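Local structure of transcriptional regulator (Rhodococcus sp., 2O0Y) at the interface of chains A and B. The protein probably binds DNA as a transcription factor of the IclR family, pairing an N-terminal helix-turn-helix domain with a C-terminal regulatory domain. Coordinates in Å, arbitrary orientation; residue numbers count along the deposited sequence, not the author numbering. Chains: chain A/B, Transcriptional regulator.

Contact 1: the interface of chains A and B. Residues chain A 89-90, 92-93, 118, 120, 125, 127, 143; chain B 68-69, 77-80, 82-83.
The indole of A:Trp93 lies at the centre of this patch of the A/B interface, and its ring nitrogen NE1 donates a hydrogen bond to the backbone carbonyl O of B:Leu78, 2.9 Å away. The acceptor lies close to the indole plane and the bond is fairly straight (156° at H), though NE1 approaches from above the carbonyl plane and not along a lone pair. CG of A:Trp93 stands anti to its own carbonyl carbon (chi1 -73°), which turns the ring toward chain B. On one indole face, near the rim, sits CG2 of A:Thr92; CG of B:Pro80 lies over the rim of the opposite face, and CD of B:Pro80 is 3.8 Å from CZ2 of A:Trp93. B:Pro80 also presses CB against A:Val125 and its CG against A:Ile118 and A:Gln120. Beyond the indole, B:Leu83 crosses A:Trp93 at about a right angle: its CD1 branch packs 3.7 Å from CB of A:Trp93 and against A:Val127, while CD2 reaches CA of A:Gly90 at 3.6 Å. CB of A:Ala89 meets CB of the selenomethionine B:Met82 in a tight contact of 3.4 Å. At the other end, the hydroxyl OG1 of B:Thr69 donates to the side-chain amide oxygen OE1 of A:Gln120 over 3.1 Å, the chain of A:Gln120 being bent at chi2 (-86°) to meet it.

O of B:Leu78 also accepts from OG of B:Ser77 at 2.9 Å, so that oxygen is gripped from both chains. A water bridges the hydroxyl OG1 of A:Thr92 and the amide N of B:Leu78. Chain A supplies the end of helix 80-93 and strands 113-120 and 123-130; chain B contributes strands 68-70 and 75-78 and the 3-10 turn 80-85, so the wing of the DNA-binding domain of B and the turn after it dock against the linker helix of A and the strands of its C-terminal domain.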
# COMPACT_ATOMS: atom_id res chain seq x y z
N ALA A 89 -7.57 1.13 2.86
CA ALA A 89 -7.30 2.37 2.11
C ALA A 89 -6.23 2.03 1.04
O ALA A 89 -6.26 2.56 -0.06
CB ALA A 89 -6.74 3.42 3.07
N GLY A 90 -5.22 1.24 1.41
CA GLY A 90 -4.19 0.80 0.45
C GLY A 90 -4.84 0.19 -0.78
O GLY A 90 -4.46 0.47 -1.93
N THR A 92 -8.08 0.54 -1.69
CA THR A 92 -8.90 1.56 -2.31
C THR A 92 -8.11 2.44 -3.31
O THR A 92 -8.62 2.82 -4.36
CB THR A 92 -9.56 2.44 -1.23
OG1 THR A 92 -10.45 1.64 -0.42
CG2 THR A 92 -10.35 3.59 -1.85
N TRP A 93 -6.89 2.81 -2.95
CA TRP A 93 -6.10 3.79 -3.70
C TRP A 93 -5.12 3.15 -4.68
O TRP A 93 -4.59 3.83 -5.56
CB TRP A 93 -5.37 4.71 -2.71
CG TRP A 93 -6.40 5.63 -2.09
CD1 TRP A 93 -6.98 5.50 -0.86
CD2 TRP A 93 -7.02 6.73 -2.73
NE1 TRP A 93 -7.95 6.48 -0.69
CE2 TRP A 93 -7.98 7.26 -1.84
CE3 TRP A 93 -6.87 7.31 -4.01
CZ2 TRP A 93 -8.76 8.38 -2.17
CZ3 TRP A 93 -7.65 8.43 -4.34
CH2 TRP A 93 -8.57 8.97 -3.40
N ILE A 118 -2.95 13.27 -6.34
CA ILE A 118 -4.27 13.85 -6.55
C ILE A 118 -4.38 15.07 -5.65
O ILE A 118 -3.49 15.32 -4.80
CB ILE A 118 -5.43 12.87 -6.18
CG1 ILE A 118 -5.40 12.54 -4.71
CG2 ILE A 118 -5.37 11.61 -7.08
CD1 ILE A 118 -6.64 11.77 -4.22
N GLN A 120 -6.56 17.16 -2.78
CA GLN A 120 -7.63 17.05 -1.79
C GLN A 120 -7.71 18.41 -1.15
O GLN A 120 -6.75 18.85 -0.57
CB GLN A 120 -7.30 15.96 -0.74
CG GLN A 120 -7.28 14.56 -1.40
CD GLN A 120 -8.63 13.91 -1.48
OE1 GLN A 120 -9.20 13.49 -0.42
NE2 GLN A 120 -9.22 13.88 -2.75
N VAL A 125 -1.48 15.29 -2.78
CA VAL A 125 -1.07 14.11 -1.98
C VAL A 125 -0.74 12.98 -2.90
O VAL A 125 -1.39 12.79 -3.91
CB VAL A 125 -2.16 13.72 -0.93
CG1 VAL A 125 -3.50 13.63 -1.57
CG2 VAL A 125 -1.75 12.44 -0.13
N VAL A 127 -0.61 9.27 -3.90
CA VAL A 127 -1.44 8.08 -3.57
C VAL A 127 -0.86 6.82 -4.20
O VAL A 127 -1.31 5.74 -3.87
CB VAL A 127 -2.93 8.24 -4.03
CG1 VAL A 127 -3.59 9.45 -3.33
CG2 VAL A 127 -3.00 8.47 -5.53
N GLY A 143 0.55 9.75 1.09
CA GLY A 143 -0.59 10.04 2.03
C GLY A 143 -0.44 11.33 2.82
O GLY A 143 -1.31 11.70 3.56
N LEU B 68 -11.30 10.70 5.03
CA LEU B 68 -12.29 10.17 4.11
C LEU B 68 -12.18 10.99 2.86
O LEU B 68 -11.62 12.09 2.91
CB LEU B 68 -13.69 10.33 4.66
CG LEU B 68 -14.07 9.51 5.88
CD1 LEU B 68 -15.57 9.84 6.19
CD2 LEU B 68 -13.94 7.99 5.66
N THR B 69 -12.66 10.46 1.73
CA THR B 69 -12.77 11.22 0.47
C THR B 69 -14.16 11.11 -0.09
O THR B 69 -14.70 10.01 -0.10
CB THR B 69 -11.88 10.56 -0.56
OG1 THR B 69 -10.57 10.71 -0.09
CG2 THR B 69 -11.95 11.24 -1.87
N SER B 77 -15.03 7.07 0.44
CA SER B 77 -14.11 5.98 0.74
C SER B 77 -13.19 6.46 1.85
O SER B 77 -13.23 7.66 2.20
CB SER B 77 -13.22 5.63 -0.47
OG SER B 77 -12.43 6.74 -0.79
N LEU B 78 -12.29 5.60 2.30
CA LEU B 78 -11.22 6.01 3.21
C LEU B 78 -10.35 6.88 2.33
O LEU B 78 -10.20 6.58 1.13
CB LEU B 78 -10.43 4.77 3.70
CG LEU B 78 -11.20 3.82 4.66
CD1 LEU B 78 -10.22 2.79 5.25
CD2 LEU B 78 -11.77 4.63 5.84
N GLY B 79 -9.76 7.91 2.90
CA GLY B 79 -9.04 8.89 2.04
C GLY B 79 -7.54 8.75 2.15
O GLY B 79 -7.03 7.90 2.86
N PRO B 80 -6.81 9.56 1.39
CA PRO B 80 -5.35 9.35 1.21
C PRO B 80 -4.57 9.48 2.49
O PRO B 80 -3.47 8.91 2.61
CB PRO B 80 -4.96 10.52 0.27
CG PRO B 80 -6.24 10.91 -0.42
CD PRO B 80 -7.36 10.67 0.57
N MSE B 82 -4.96 7.91 5.07
CA MSE B 82 -4.73 6.61 5.70
C MSE B 82 -3.51 5.92 5.09
O MSE B 82 -2.96 5.00 5.66
CB MSE B 82 -6.00 5.71 5.54
CG MSE B 82 -7.32 6.33 5.97
SE MSE B 82 -7.15 6.80 7.90
CE MSE B 82 -6.52 5.10 8.40
N LEU B 83 -3.13 6.32 3.89
CA LEU B 83 -2.00 5.72 3.16
C LEU B 83 -0.69 6.08 3.83
O LEU B 83 0.35 5.47 3.56
CB LEU B 83 -1.98 6.24 1.71
CG LEU B 83 -3.18 5.90 0.82
CD1 LEU B 83 -2.96 6.51 -0.58
CD2 LEU B 83 -3.30 4.30 0.69
O HOH W 1 -12.15 2.69 1.37

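Contact 2: the interface of chains A and B. Residues chain A 19, 21-22, 25, 58, 61; chain B 17-19, 21-22, 25, 58, 61.
No aromatic ring or other flat side chain takes part in this patch; the planar group that matters is the backbone carbonyl of B:Gly18, met at its edge by A:Ser21. The hydroxyl OG of A:Ser21 donates to O of B:Gly18 over 2.9 Å, in the carbonyl plane and on a lone pair. OG sits between its own backbone N and carbonyl carbon (chi1 49°), the crowded position, and CB packs tightly against CA of B:Gly18.

Valines from the two N-terminal helices form the apolar centre. CG2 of A:Val22 touches CG2 of B:Val25 at 3.3 Å, and CG2 of A:Val25 meets CG2 of B:Val22 tip to tip at the same 3.3 Å, both tight contacts. CD2 of A:Leu58 and CD2 of B:Leu58 flank the valines at their CG2 branches.

At one end the amide N of A:Val19 donates a nearly straight hydrogen bond (165° at H) to the hydroxyl OG1 of B:Thr61 at 3.2 Å, while CG2 of B:Thr61 rests on CG1 of A:Val22. An alanine in place of B:Thr61 would remove both the hydroxyl and that methyl, and would probably leave the amide of A:Val19 without this acceptor and loosen the packing on A:Val22. The reciprocal A:Thr61 meets B:Val19 through van der Waals contact. The patch joins the two helix-turn-helix domains and probably sets their spacing for DNA.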
# COMPACT_ATOMS: atom_id res chain seq x y z
N VAL A 19 -13.25 19.84 14.21
CA VAL A 19 -13.62 19.32 15.54
C VAL A 19 -12.33 18.94 16.28
O VAL A 19 -11.55 18.09 15.80
CB VAL A 19 -14.66 18.14 15.49
CG1 VAL A 19 -15.13 17.76 16.89
CG2 VAL A 19 -15.87 18.52 14.64
N SER A 21 -11.28 17.40 19.19
CA SER A 21 -10.82 16.06 19.60
C SER A 21 -10.47 15.13 18.45
O SER A 21 -9.58 14.30 18.56
CB SER A 21 -11.76 15.38 20.62
OG SER A 21 -13.12 15.45 20.15
N VAL A 22 -11.14 15.30 17.32
CA VAL A 22 -10.85 14.52 16.11
C VAL A 22 -9.52 14.97 15.45
O VAL A 22 -8.73 14.17 14.98
CB VAL A 22 -11.97 14.71 15.12
CG1 VAL A 22 -11.66 13.99 13.77
CG2 VAL A 22 -13.23 14.19 15.74
N VAL A 25 -6.85 13.30 17.81
CA VAL A 25 -6.58 11.90 17.60
C VAL A 25 -5.75 11.73 16.33
O VAL A 25 -4.80 10.96 16.31
CB VAL A 25 -7.89 11.10 17.58
CG1 VAL A 25 -7.71 9.73 17.02
CG2 VAL A 25 -8.34 10.99 19.02
N LEU A 58 -7.48 9.94 25.72
CA LEU A 58 -7.51 9.60 24.28
C LEU A 58 -6.82 8.27 23.96
O LEU A 58 -7.31 7.48 23.15
CB LEU A 58 -6.90 10.72 23.41
CG LEU A 58 -7.56 12.12 23.41
CD1 LEU A 58 -6.90 13.10 22.42
CD2 LEU A 58 -9.06 12.08 23.19
N THR A 61 -8.81 5.32 25.21
CA THR A 61 -9.99 5.12 24.36
C THR A 61 -9.59 4.34 23.10
O THR A 61 -10.24 3.37 22.73
CB THR A 61 -10.63 6.48 24.02
OG1 THR A 61 -11.18 7.06 25.20
CG2 THR A 61 -11.77 6.36 23.00
N ALA B 17 -16.69 13.68 25.98
CA ALA B 17 -17.12 14.92 25.23
C ALA B 17 -16.21 15.12 24.03
O ALA B 17 -16.65 15.08 22.86
CB ALA B 17 -17.08 16.14 26.14
N GLY B 18 -14.93 15.33 24.33
CA GLY B 18 -13.86 15.13 23.38
C GLY B 18 -13.76 13.64 23.08
O GLY B 18 -13.64 13.24 21.92
N VAL B 19 -13.82 12.81 24.12
CA VAL B 19 -13.81 11.34 23.94
C VAL B 19 -15.04 10.83 23.21
O VAL B 19 -14.98 9.81 22.52
CB VAL B 19 -13.64 10.57 25.29
CG1 VAL B 19 -14.15 9.13 25.19
CG2 VAL B 19 -12.19 10.58 25.74
N SER B 21 -16.63 12.39 20.75
CA SER B 21 -16.37 12.62 19.33
C SER B 21 -15.42 11.62 18.75
O SER B 21 -15.53 11.23 17.57
CB SER B 21 -15.90 14.05 19.05
OG SER B 21 -17.02 14.93 19.18
N VAL B 22 -14.43 11.23 19.54
CA VAL B 22 -13.41 10.30 19.07
C VAL B 22 -14.04 8.91 18.92
O VAL B 22 -13.76 8.26 17.96
CB VAL B 22 -12.16 10.30 19.99
CG1 VAL B 22 -11.22 9.09 19.69
CG2 VAL B 22 -11.43 11.64 19.87
N VAL B 25 -15.93 9.00 15.71
CA VAL B 25 -15.04 8.87 14.58
C VAL B 25 -14.66 7.40 14.36
O VAL B 25 -14.69 6.90 13.28
CB VAL B 25 -13.78 9.76 14.77
CG1 VAL B 25 -12.84 9.54 13.65
CG2 VAL B 25 -14.23 11.25 14.78
N LEU B 58 -18.97 15.48 11.47
CA LEU B 58 -17.76 14.63 11.63
C LEU B 58 -17.19 14.26 10.30
O LEU B 58 -15.95 14.28 10.13
CB LEU B 58 -18.06 13.37 12.46
CG LEU B 58 -18.41 13.61 13.94
CD1 LEU B 58 -19.04 12.35 14.63
CD2 LEU B 58 -17.16 14.08 14.72
N THR B 61 -15.07 17.21 8.96
CA THR B 61 -13.73 17.27 9.55
C THR B 61 -12.82 16.16 9.00
O THR B 61 -11.66 16.41 8.67
CB THR B 61 -13.76 17.15 11.11
OG1 THR B 61 -14.41 18.30 11.64
CG2 THR B 61 -12.34 17.18 11.66

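The centres of the C-alpha atoms of contact 1 and contact 2 lie about 20 Å apart, and the contacts share no residue. In chain B, contact 2 draws on helices 18-29 and 52-64, while contact 1 uses the strands and 3-10 turn that follow closely in sequence. Contact 2 is roughly symmetric, with the same helices on both sides, whereas contact 1 is one-sided, setting the wing of B and the turn after it against the linker helix and C-terminal domain of A. Together they would fasten the DNA-binding halves as a pair and hold them over the C-terminal domain of A, giving an asymmetric dimer whose biological relevance the structure alone does not show.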